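Local coordinates for acyl-CoA dehydrogenase FadE3 (PDB 4IV6), which belongs to the acyl-CoA dehydrogenase family of flavoproteins and holds a dihydroflavine-adenine dinucleotide in a four-chain assembly, at residues Ala75-Ala86 and Ala251-Glu262; Phe53-Gly62 and Glu105-Ala116. All coordinates share one frame; numbering follows the deposited sequence.

How the interactions relate
Both interactions involve the N-terminal helical region of this acyl-CoA dehydrogenase: interaction 1 joins it to the C-terminal region, interaction 2 lies within it. Along the chain the segments alternate: 53-62 comes first, then 75-86, 105-116 and finally 251-262. Interaction 1 ties helices 68-81 and 83-102 to the long helix 234-270 in a buried setting, its centre about 11 Å from the centre of the chain. In interaction 2 the loop between helices 41-50 and 68-81 lies on helix 105-116, its centre about 19 Å from there. The two centres are 26 Å apart and the nearest atoms about 6 Å apart, without touching. Helix 83-102 links them, beginning in interaction 1 and leading on to helix 105-116.

Interaction 1: Ala75-Ala86 and Ala251-Glu262; sequences AEELARGWMSLA and ARATGVARAAFE
NH1 of R258 is held by two carboxylates of the neighbouring helix, E76 OE1 and E77 OE2, each 2.9 Å away. This buried salt-bridge network joins helix 68-81 to helix 234-270, bringing together the N-terminal and C-terminal helical regions of the acyl-CoA dehydrogenase fold. The bond to E77 is almost straight (177°) and lies in the guanidinium plane, yet it reaches OE2 from above the carboxylate. E76, with CG anti to its backbone N (chi1 177°), runs out extended across T254, whose OG1 donates to the anti lone pair of E76 OE2 at 2.7 Å; R299 is a second partner of that oxygen.

Underneath, the axes approach to 6.9 Å at a crossing angle of -46°. G255 lets the backbones come this close, and R80 CA makes a CH...O contact with G255 O. A79 fits as a knob among A251, R252, G255 and V256, while A86 CB rests on R252 CG.

R80 sets its CD over one face of the R258 guanidinium, toward its rim. Its far end pairs with E23 through NH2 and grips E262 side-on: NE meets OE2 at 3.2 Å, and NH1 takes the syn lone pair of OE1 at 2.9 Å.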
loop_
_atom_site.group_PDB
_atom_site.type_symbol
_atom_site.label_atom_id
_atom_site.label_comp_id
_atom_site.label_asym_id
_atom_site.label_seq_id
_atom_site.Cartn_x
_atom_site.Cartn_y
_atom_site.Cartn_z
ATOM N N ALA B 75 6.891 -26.843 -9.842
ATOM C CA ALA B 75 7.047 -25.573 -10.561
ATOM C C ALA B 75 7.662 -24.495 -9.652
ATOM O O ALA B 75 8.552 -23.744 -10.064
ATOM C CB ALA B 75 5.705 -25.129 -11.124
ATOM N N GLU B 76 7.254 -24.484 -8.390
ATOM C CA GLU B 76 7.760 -23.520 -7.436
ATOM C C GLU B 76 9.264 -23.755 -7.177
ATOM O O GLU B 76 10.027 -22.808 -7.131
ATOM C CB GLU B 76 6.968 -23.606 -6.136
ATOM C CG GLU B 76 7.481 -22.683 -5.033
ATOM C CD GLU B 76 6.769 -22.884 -3.712
ATOM O OE1 GLU B 76 7.137 -23.847 -3.009
ATOM O OE2 GLU B 76 5.877 -22.057 -3.375
ATOM N N GLU B 77 9.676 -25.018 -7.030
ATOM C CA GLU B 77 11.071 -25.339 -6.786
ATOM C C GLU B 77 11.932 -24.886 -7.933
ATOM O O GLU B 77 12.995 -24.301 -7.724
ATOM C CB GLU B 77 11.298 -26.832 -6.591
ATOM C CG GLU B 77 10.819 -27.403 -5.268
ATOM C CD GLU B 77 11.460 -26.807 -4.023
ATOM O OE1 GLU B 77 12.634 -26.310 -4.035
ATOM O OE2 GLU B 77 10.724 -26.833 -3.013
ATOM N N LEU B 78 11.481 -25.181 -9.145
ATOM C CA LEU B 78 12.190 -24.762 -10.348
ATOM C C LEU B 78 12.366 -23.260 -10.375
ATOM O O LEU B 78 13.490 -22.760 -10.594
ATOM C CB LEU B 78 11.444 -25.225 -11.591
ATOM C CG LEU B 78 11.541 -26.694 -11.946
ATOM C CD1 LEU B 78 10.653 -26.966 -13.125
ATOM C CD2 LEU B 78 12.971 -27.068 -12.281
ATOM N N ALA B 79 11.262 -22.543 -10.131
ATOM C CA ALA B 79 11.273 -21.065 -10.187
ATOM C C ALA B 79 12.100 -20.421 -9.110
ATOM O O ALA B 79 12.718 -19.372 -9.345
ATOM C CB ALA B 79 9.865 -20.495 -10.179
ATOM N N ARG B 80 12.127 -21.044 -7.931
ATOM C CA ARG B 80 13.012 -20.641 -6.884
ATOM C C ARG B 80 14.473 -20.581 -7.365
ATOM O O ARG B 80 15.187 -19.615 -7.091
ATOM C CB ARG B 80 12.852 -21.594 -5.712
ATOM C CG ARG B 80 13.733 -21.334 -4.503
ATOM C CD ARG B 80 13.509 -22.482 -3.501
ATOM N NE ARG B 80 14.573 -22.467 -2.513
ATOM C CZ ARG B 80 15.724 -23.116 -2.599
ATOM N NH1 ARG B 80 16.581 -22.954 -1.620
ATOM N NH2 ARG B 80 15.990 -23.987 -3.559
ATOM N N GLY B 81 14.911 -21.601 -8.097
ATOM C CA GLY B 81 16.263 -21.564 -8.674
ATOM C C GLY B 81 16.413 -20.567 -9.821
ATOM O O GLY B 81 17.364 -19.797 -9.881
ATOM N N TRP B 82 15.466 -20.583 -10.738
ATOM C CA TRP B 82 15.504 -19.710 -11.909
ATOM C C TRP B 82 14.136 -19.727 -12.567
ATOM O O TRP B 82 13.710 -20.771 -13.069
ATOM C CB TRP B 82 16.579 -20.163 -12.897
ATOM C CG TRP B 82 16.885 -19.245 -14.033
ATOM C CD1 TRP B 82 16.463 -17.952 -14.211
ATOM C CD2 TRP B 82 17.743 -19.539 -15.139
ATOM N NE1 TRP B 82 17.021 -17.431 -15.358
ATOM C CE2 TRP B 82 17.792 -18.390 -15.954
ATOM C CE3 TRP B 82 18.478 -20.668 -15.519
ATOM C CZ2 TRP B 82 18.540 -18.338 -17.129
ATOM C CZ3 TRP B 82 19.221 -20.604 -16.691
ATOM C CH2 TRP B 82 19.241 -19.446 -17.474
ATOM N N MET B 83 13.451 -18.573 -12.534
ATOM C CA MET B 83 12.084 -18.460 -13.034
ATOM C C MET B 83 11.984 -19.047 -14.442
ATOM O O MET B 83 11.013 -19.734 -14.778
ATOM C CB MET B 83 11.647 -16.988 -13.048
ATOM C CG MET B 83 10.180 -16.771 -13.421
ATOM S SD MET B 83 9.720 -15.023 -13.542
ATOM C CE MET B 83 10.493 -14.575 -15.094
ATOM N N SER B 84 12.998 -18.757 -15.256
ATOM C CA SER B 84 13.018 -19.196 -16.652
ATOM C C SER B 84 12.854 -20.726 -16.824
ATOM O O SER B 84 12.312 -21.182 -17.833
ATOM C CB SER B 84 14.323 -18.730 -17.331
ATOM O OG SER B 84 14.417 -17.301 -17.380
ATOM N N LEU B 85 13.358 -21.519 -15.888
ATOM C CA LEU B 85 13.237 -22.969 -16.008
ATOM C C LEU B 85 11.794 -23.441 -15.791
ATOM O O LEU B 85 11.333 -24.398 -16.449
ATOM C CB LEU B 85 14.216 -23.697 -15.059
ATOM C CG LEU B 85 15.701 -23.370 -15.283
ATOM C CD1 LEU B 85 16.535 -24.165 -14.281
ATOM C CD2 LEU B 85 16.183 -23.686 -16.705
ATOM N N ALA B 86 11.053 -22.765 -14.919
ATOM C CA ALA B 86 9.619 -23.044 -14.798
ATOM C C ALA B 86 8.902 -22.596 -16.062
ATOM O O ALA B 86 8.019 -23.281 -16.575
ATOM C CB ALA B 86 9.056 -22.349 -13.570
ATOM N N ALA B 251 2.637 -20.476 -8.931
ATOM C CA ALA B 251 3.786 -21.231 -8.413
ATOM C C ALA B 251 5.123 -20.620 -8.808
ATOM O O ALA B 251 6.060 -20.630 -8.013
ATOM C CB ALA B 251 3.725 -22.679 -8.890
ATOM N N ARG B 252 5.243 -20.114 -10.041
ATOM C CA ARG B 252 6.437 -19.388 -10.392
ATOM C C ARG B 252 6.704 -18.233 -9.469
ATOM O O ARG B 252 7.853 -17.961 -9.111
ATOM C CB ARG B 252 6.357 -18.791 -11.785
ATOM C CG ARG B 252 6.898 -19.639 -12.842
ATOM C CD ARG B 252 6.997 -18.860 -14.142
ATOM N NE ARG B 252 6.103 -19.455 -15.082
ATOM C CZ ARG B 252 5.784 -18.926 -16.244
ATOM N NH1 ARG B 252 4.970 -19.593 -17.009
ATOM N NH2 ARG B 252 6.273 -17.757 -16.637
ATOM N N ALA B 253 5.632 -17.525 -9.142
ATOM C CA ALA B 253 5.708 -16.337 -8.331
ATOM C C ALA B 253 6.029 -16.705 -6.873
ATOM O O ALA B 253 6.859 -16.061 -6.245
ATOM C CB ALA B 253 4.414 -15.527 -8.467
ATOM N N THR B 254 5.426 -17.761 -6.325
ATOM C CA THR B 254 5.816 -18.142 -4.986
ATOM C C THR B 254 7.249 -18.664 -4.930
ATOM O O THR B 254 7.903 -18.514 -3.924
ATOM C CB THR B 254 4.876 -19.144 -4.312
ATOM O OG1 THR B 254 4.773 -20.338 -5.095
ATOM C CG2 THR B 254 3.532 -18.504 -4.071
ATOM N N GLY B 255 7.742 -19.222 -6.031
ATOM C CA GLY B 255 9.104 -19.736 -6.098
ATOM C C GLY B 255 10.099 -18.604 -6.104
ATOM O O GLY B 255 11.069 -18.624 -5.333
ATOM N N VAL B 256 9.836 -17.591 -6.939
ATOM C CA VAL B 256 10.679 -16.402 -6.973
ATOM C C VAL B 256 10.656 -15.679 -5.604
ATOM O O VAL B 256 11.692 -15.296 -5.074
ATOM C CB VAL B 256 10.299 -15.449 -8.122
ATOM C CG1 VAL B 256 11.053 -14.134 -8.005
ATOM C CG2 VAL B 256 10.633 -16.086 -9.461
ATOM N N ALA B 257 9.470 -15.550 -5.025
ATOM C CA ALA B 257 9.329 -15.020 -3.668
ATOM C C ALA B 257 10.124 -15.804 -2.623
ATOM O O ALA B 257 10.762 -15.182 -1.754
ATOM C CB ALA B 257 7.868 -14.962 -3.275
ATOM N N ARG B 258 10.112 -17.141 -2.699
ATOM C CA ARG B 258 10.844 -17.968 -1.731
ATOM C C ARG B 258 12.321 -17.640 -1.842
ATOM O O ARG B 258 12.995 -17.485 -0.836
ATOM C CB ARG B 258 10.644 -19.473 -1.940
ATOM C CG ARG B 258 9.360 -20.039 -1.327
ATOM C CD ARG B 258 9.186 -21.516 -1.672
ATOM N NE ARG B 258 10.288 -22.270 -1.104
ATOM C CZ ARG B 258 10.614 -23.512 -1.430
ATOM N NH1 ARG B 258 9.911 -24.184 -2.301
ATOM N NH2 ARG B 258 11.677 -24.078 -0.881
ATOM N N ALA B 259 12.799 -17.478 -3.072
ATOM C CA ALA B 259 14.228 -17.203 -3.305
ATOM C C ALA B 259 14.621 -15.824 -2.754
ATOM O O ALA B 259 15.625 -15.688 -2.079
ATOM C CB ALA B 259 14.575 -17.308 -4.783
ATOM N N ALA B 260 13.836 -14.798 -3.062
ATOM C CA ALA B 260 14.132 -13.467 -2.577
ATOM C C ALA B 260 14.071 -13.405 -1.038
ATOM O O ALA B 260 14.964 -12.858 -0.392
ATOM C CB ALA B 260 13.158 -12.476 -3.190
ATOM N N PHE B 261 13.020 -13.978 -0.465
ATOM C CA PHE B 261 12.879 -14.041 0.985
ATOM C C PHE B 261 14.007 -14.804 1.677
ATOM O O PHE B 261 14.576 -14.310 2.660
ATOM C CB PHE B 261 11.535 -14.633 1.394
ATOM C CG PHE B 261 11.359 -14.706 2.886
ATOM C CD1 PHE B 261 11.248 -13.533 3.622
ATOM C CD2 PHE B 261 11.367 -15.912 3.542
ATOM C CE1 PHE B 261 11.106 -13.561 5.010
ATOM C CE2 PHE B 261 11.220 -15.956 4.931
ATOM C CZ PHE B 261 11.095 -14.779 5.661
ATOM N N GLU B 262 14.353 -15.986 1.181
ATOM C CA GLU B 262 15.493 -16.721 1.756
ATOM C C GLU B 262 16.780 -15.892 1.776
ATOM O O GLU B 262 17.486 -15.861 2.801
ATOM C CB GLU B 262 15.756 -18.035 1.001
ATOM C CG GLU B 262 14.726 -19.091 1.276
ATOM C CD GLU B 262 14.855 -20.315 0.381
ATOM O OE1 GLU B 262 15.919 -20.586 -0.177
ATOM O OE2 GLU B 262 13.869 -21.020 0.223
#

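Interaction 2: Phe53-Gly62 and Glu105-Ala116; sequences FGLAIPEPYG and EEQKQKYLPRMA
Y61 lays its ring along helix 105-116, with one face over L112: the CD1 methyl stands 4.1 Å from the ring centroid and 22° off the ring normal, a CH-pi contact. L112 CD1 and P60 CD lie over opposite faces, each displaced toward the rim. At the ring edge, Q109 brings OE1 to 3.6 Å from Y61 CE1, its amide turned 34° from the ring plane; a bend at chi2 (49°) curls the glutamine back to reach it. K108 passes obliquely by the phenol end, its CE 3.5 Å from Y61 OH, on the way to a salt bridge with E105 OE2. A water in the ring plane hydrogen-bonds Y61 OH and makes a weak bond to E105 O.

I57 enters further along the helix. Its CD1 touches L112 CD2 at 3.9 Å and also meets M115 CB and A116 CB, so the two L112 methyls serve different partners, CD1 the tyrosine and CD2 the isoleucine. From helix 83-102, S96 touches I57 and M115, while L99 and L100 touch L112.

No direct hydrogen bond joins the segments; the polar links given here run through waters. One water bridges F53 N and A116 O, and another donates to both Y61 O and P113 O. This is loop-on-helix packing within the all-helical N-terminal domain characteristic of acyl-CoA dehydrogenases, in which the connection between helices 41-50 and 68-81 lies against helix 105-116.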
loop_
_atom_site.group_PDB
_atom_site.type_symbol
_atom_site.label_atom_id
_atom_site.label_comp_id
_atom_site.label_asym_id
_atom_site.label_seq_id
_atom_site.Cartn_x
_atom_site.Cartn_y
_atom_site.Cartn_z
ATOM N N PHE B 53 8.660 -32.611 -18.190
ATOM C CA PHE B 53 7.784 -32.376 -19.310
ATOM C C PHE B 53 6.625 -33.374 -19.423
ATOM O O PHE B 53 5.789 -33.230 -20.324
ATOM C CB PHE B 53 8.614 -32.294 -20.603
ATOM C CG PHE B 53 9.486 -31.080 -20.653
ATOM C CD1 PHE B 53 10.734 -31.082 -20.082
ATOM C CD2 PHE B 53 9.037 -29.923 -21.242
ATOM C CE1 PHE B 53 11.535 -29.943 -20.093
ATOM C CE2 PHE B 53 9.820 -28.777 -21.260
ATOM C CZ PHE B 53 11.067 -28.787 -20.687
ATOM N N GLY B 54 6.555 -34.350 -18.508
ATOM C CA GLY B 54 5.510 -35.376 -18.491
ATOM C C GLY B 54 4.673 -35.345 -17.226
ATOM O O GLY B 54 3.906 -36.258 -16.959
ATOM N N LEU B 55 4.798 -34.279 -16.439
ATOM C CA LEU B 55 4.114 -34.201 -15.139
ATOM C C LEU B 55 2.593 -34.217 -15.229
ATOM O O LEU B 55 1.932 -34.529 -14.259
ATOM C CB LEU B 55 4.544 -32.950 -14.364
ATOM C CG LEU B 55 5.987 -32.911 -13.873
ATOM C CD1 LEU B 55 6.329 -31.522 -13.381
ATOM C CD2 LEU B 55 6.222 -33.925 -12.785
ATOM N N ALA B 56 2.028 -33.838 -16.366
ATOM C CA ALA B 56 0.586 -33.890 -16.516
ATOM C C ALA B 56 0.102 -34.997 -17.481
ATOM O O ALA B 56 -1.058 -35.015 -17.863
ATOM C CB ALA B 56 0.065 -32.533 -16.961
ATOM N N ILE B 57 0.975 -35.928 -17.835
ATOM C CA ILE B 57 0.663 -36.910 -18.888
ATOM C C ILE B 57 0.574 -38.329 -18.307
ATOM O O ILE B 57 1.591 -38.920 -17.938
ATOM C CB ILE B 57 1.695 -36.844 -20.044
ATOM C CG1 ILE B 57 1.638 -35.461 -20.709
ATOM C CG2 ILE B 57 1.423 -37.931 -21.070
ATOM C CD1 ILE B 57 2.696 -35.231 -21.771
ATOM N N PRO B 58 -0.649 -38.882 -18.228
ATOM C CA PRO B 58 -0.837 -40.198 -17.617
ATOM C C PRO B 58 -0.574 -41.338 -18.582
ATOM O O PRO B 58 -0.371 -41.117 -19.771
ATOM C CB PRO B 58 -2.314 -40.188 -17.259
ATOM C CG PRO B 58 -2.904 -39.447 -18.406
ATOM C CD PRO B 58 -1.919 -38.353 -18.740
ATOM N N GLU B 59 -0.588 -42.557 -18.049
ATOM C CA GLU B 59 -0.568 -43.762 -18.865
ATOM C C GLU B 59 -1.857 -43.799 -19.665
ATOM O O GLU B 59 -2.874 -43.334 -19.200
ATOM C CB GLU B 59 -0.506 -45.011 -17.992
ATOM C CG GLU B 59 0.700 -45.094 -17.081
ATOM C CD GLU B 59 0.654 -46.330 -16.201
ATOM O OE1 GLU B 59 -0.105 -47.266 -16.521
ATOM O OE2 GLU B 59 1.364 -46.365 -15.183
ATOM N N PRO B 60 -1.828 -44.362 -20.874
ATOM C CA PRO B 60 -0.727 -45.073 -21.492
ATOM C C PRO B 60 0.335 -44.199 -22.152
ATOM O O PRO B 60 1.352 -44.723 -22.582
ATOM C CB PRO B 60 -1.436 -45.959 -22.532
ATOM C CG PRO B 60 -2.624 -45.156 -22.941
ATOM C CD PRO B 60 -3.036 -44.365 -21.722
ATOM N N TYR B 61 0.125 -42.885 -22.212
ATOM C CA TYR B 61 1.014 -42.014 -22.978
ATOM C C TYR B 61 2.320 -41.725 -22.251
ATOM O O TYR B 61 3.373 -41.691 -22.860
ATOM C CB TYR B 61 0.328 -40.684 -23.314
ATOM C CG TYR B 61 -1.089 -40.835 -23.777
ATOM C CD1 TYR B 61 -1.381 -41.319 -25.050
ATOM C CD2 TYR B 61 -2.130 -40.499 -22.957
ATOM C CE1 TYR B 61 -2.688 -41.475 -25.473
ATOM C CE2 TYR B 61 -3.438 -40.641 -23.371
ATOM C CZ TYR B 61 -3.710 -41.136 -24.624
ATOM O OH TYR B 61 -5.007 -41.264 -25.016
ATOM N N GLY B 62 2.246 -41.485 -20.959
ATOM C CA GLY B 62 3.442 -41.203 -20.177
ATOM C C GLY B 62 3.408 -41.890 -18.829
ATOM O O GLY B 62 2.417 -42.512 -18.463
ATOM N N GLU B 105 -8.218 -39.320 -30.074
ATOM C CA GLU B 105 -7.329 -40.414 -29.700
ATOM C C GLU B 105 -6.056 -40.394 -30.542
ATOM O O GLU B 105 -4.957 -40.618 -30.034
ATOM C CB GLU B 105 -8.060 -41.767 -29.837
ATOM C CG GLU B 105 -9.295 -41.904 -28.940
ATOM C CD GLU B 105 -8.970 -41.711 -27.461
ATOM O OE1 GLU B 105 -7.954 -42.267 -26.995
ATOM O OE2 GLU B 105 -9.716 -40.987 -26.764
ATOM N N GLU B 106 -6.221 -40.073 -31.819
ATOM C CA GLU B 106 -5.123 -39.966 -32.778
ATOM C C GLU B 106 -4.135 -38.884 -32.376
ATOM O O GLU B 106 -2.933 -39.108 -32.420
ATOM C CB GLU B 106 -5.647 -39.644 -34.185
ATOM C CG GLU B 106 -6.438 -40.761 -34.843
ATOM C CD GLU B 106 -7.697 -41.177 -34.077
ATOM O OE1 GLU B 106 -8.413 -40.290 -33.522
ATOM O OE2 GLU B 106 -7.972 -42.409 -34.036
ATOM N N GLN B 107 -4.655 -37.721 -31.991
ATOM C CA GLN B 107 -3.801 -36.586 -31.593
ATOM C C GLN B 107 -3.035 -36.866 -30.324
ATOM O O GLN B 107 -1.834 -36.568 -30.224
ATOM C CB GLN B 107 -4.637 -35.319 -31.361
ATOM C CG GLN B 107 -5.314 -34.820 -32.603
ATOM C CD GLN B 107 -6.208 -33.615 -32.349
ATOM O OE1 GLN B 107 -7.093 -33.612 -31.474
ATOM N NE2 GLN B 107 -5.993 -32.595 -33.137
ATOM N N LYS B 108 -3.760 -37.391 -29.336
ATOM C CA LYS B 108 -3.177 -37.779 -28.069
ATOM C C LYS B 108 -2.039 -38.782 -28.287
ATOM O O LYS B 108 -0.938 -38.590 -27.761
ATOM C CB LYS B 108 -4.249 -38.333 -27.121
ATOM C CG LYS B 108 -5.193 -37.258 -26.615
ATOM C CD LYS B 108 -6.109 -37.757 -25.523
ATOM C CE LYS B 108 -7.136 -38.712 -26.065
ATOM N NZ LYS B 108 -8.187 -38.940 -25.054
ATOM N N GLN B 109 -2.291 -39.806 -29.106
ATOM C CA GLN B 109 -1.293 -40.795 -29.417
ATOM C C GLN B 109 -0.132 -40.248 -30.237
ATOM O O GLN B 109 1.000 -40.665 -30.065
ATOM C CB GLN B 109 -1.943 -41.978 -30.156
ATOM C CG GLN B 109 -1.069 -43.226 -30.261
ATOM C CD GLN B 109 -0.450 -43.636 -28.924
ATOM O OE1 GLN B 109 -1.120 -43.631 -27.881
ATOM N NE2 GLN B 109 0.842 -43.969 -28.946
ATOM N N LYS B 110 -0.419 -39.323 -31.141
ATOM C CA LYS B 110 0.624 -38.750 -31.984
ATOM C C LYS B 110 1.641 -37.920 -31.196
ATOM O O LYS B 110 2.835 -37.957 -31.493
ATOM C CB LYS B 110 -0.014 -37.868 -33.038
ATOM C CG LYS B 110 1.009 -37.165 -33.897
ATOM C CD LYS B 110 0.376 -36.569 -35.110
ATOM C CE LYS B 110 1.464 -36.378 -36.139
ATOM N NZ LYS B 110 0.894 -35.714 -37.329
ATOM N N TYR B 111 1.161 -37.171 -30.205
ATOM C CA TYR B 111 1.957 -36.133 -29.544
ATOM C C TYR B 111 2.369 -36.394 -28.079
ATOM O O TYR B 111 3.502 -36.095 -27.699
ATOM C CB TYR B 111 1.193 -34.810 -29.607
ATOM C CG TYR B 111 1.073 -34.248 -31.003
ATOM C CD1 TYR B 111 2.205 -34.116 -31.841
ATOM C CD2 TYR B 111 -0.144 -33.821 -31.491
ATOM C CE1 TYR B 111 2.092 -33.602 -33.130
ATOM C CE2 TYR B 111 -0.256 -33.312 -32.775
ATOM C CZ TYR B 111 0.854 -33.203 -33.595
ATOM O OH TYR B 111 0.714 -32.678 -34.866
ATOM N N LEU B 112 1.452 -36.926 -27.257
ATOM C CA LEU B 112 1.692 -37.049 -25.811
ATOM C C LEU B 112 2.860 -37.937 -25.385
ATOM O O LEU B 112 3.560 -37.574 -24.423
ATOM C CB LEU B 112 0.419 -37.453 -25.050
ATOM C CG LEU B 112 -0.702 -36.416 -25.017
ATOM C CD1 LEU B 112 -1.890 -36.932 -24.227
ATOM C CD2 LEU B 112 -0.222 -35.104 -24.417
ATOM N N PRO B 113 3.108 -39.063 -26.089
ATOM C CA PRO B 113 4.275 -39.850 -25.676
ATOM C C PRO B 113 5.623 -39.126 -25.823
ATOM O O PRO B 113 6.442 -39.177 -24.908
ATOM C CB PRO B 113 4.185 -41.114 -26.563
ATOM C CG PRO B 113 2.722 -41.251 -26.849
ATOM C CD PRO B 113 2.291 -39.802 -27.071
ATOM N N ARG B 114 5.840 -38.418 -26.928
ATOM C CA ARG B 114 7.070 -37.667 -27.096
ATOM C C ARG B 114 7.075 -36.375 -26.281
ATOM O O ARG B 114 8.133 -35.886 -25.904
ATOM C CB ARG B 114 7.319 -37.342 -28.552
ATOM C CG ARG B 114 7.735 -38.529 -29.398
ATOM C CD ARG B 114 7.900 -38.054 -30.827
ATOM N NE ARG B 114 6.600 -37.713 -31.413
ATOM C CZ ARG B 114 6.402 -36.786 -32.348
ATOM N NH1 ARG B 114 5.167 -36.576 -32.830
ATOM N NH2 ARG B 114 7.421 -36.057 -32.800
ATOM N N MET B 115 5.906 -35.832 -25.992
ATOM C CA MET B 115 5.828 -34.685 -25.075
ATOM C C MET B 115 6.244 -35.056 -23.653
ATOM O O MET B 115 6.937 -34.304 -22.989
ATOM C CB MET B 115 4.437 -34.073 -25.083
ATOM C CG MET B 115 4.175 -33.274 -26.346
ATOM S SD MET B 115 2.499 -32.640 -26.465
ATOM C CE MET B 115 2.516 -31.466 -25.113
ATOM N N ALA B 116 5.831 -36.223 -23.189
ATOM C CA ALA B 116 6.122 -36.631 -21.807
ATOM C C ALA B 116 7.601 -36.741 -21.517
ATOM O O ALA B 116 8.013 -36.516 -20.389
ATOM C CB ALA B 116 5.414 -37.928 -21.484
HETATM O O HOH W 1 10.174 -34.971 -19.139
HETATM O O HOH W 2 6.200 -41.086 -23.000
HETATM O O HOH W 3 -5.538 -42.385 -27.290
#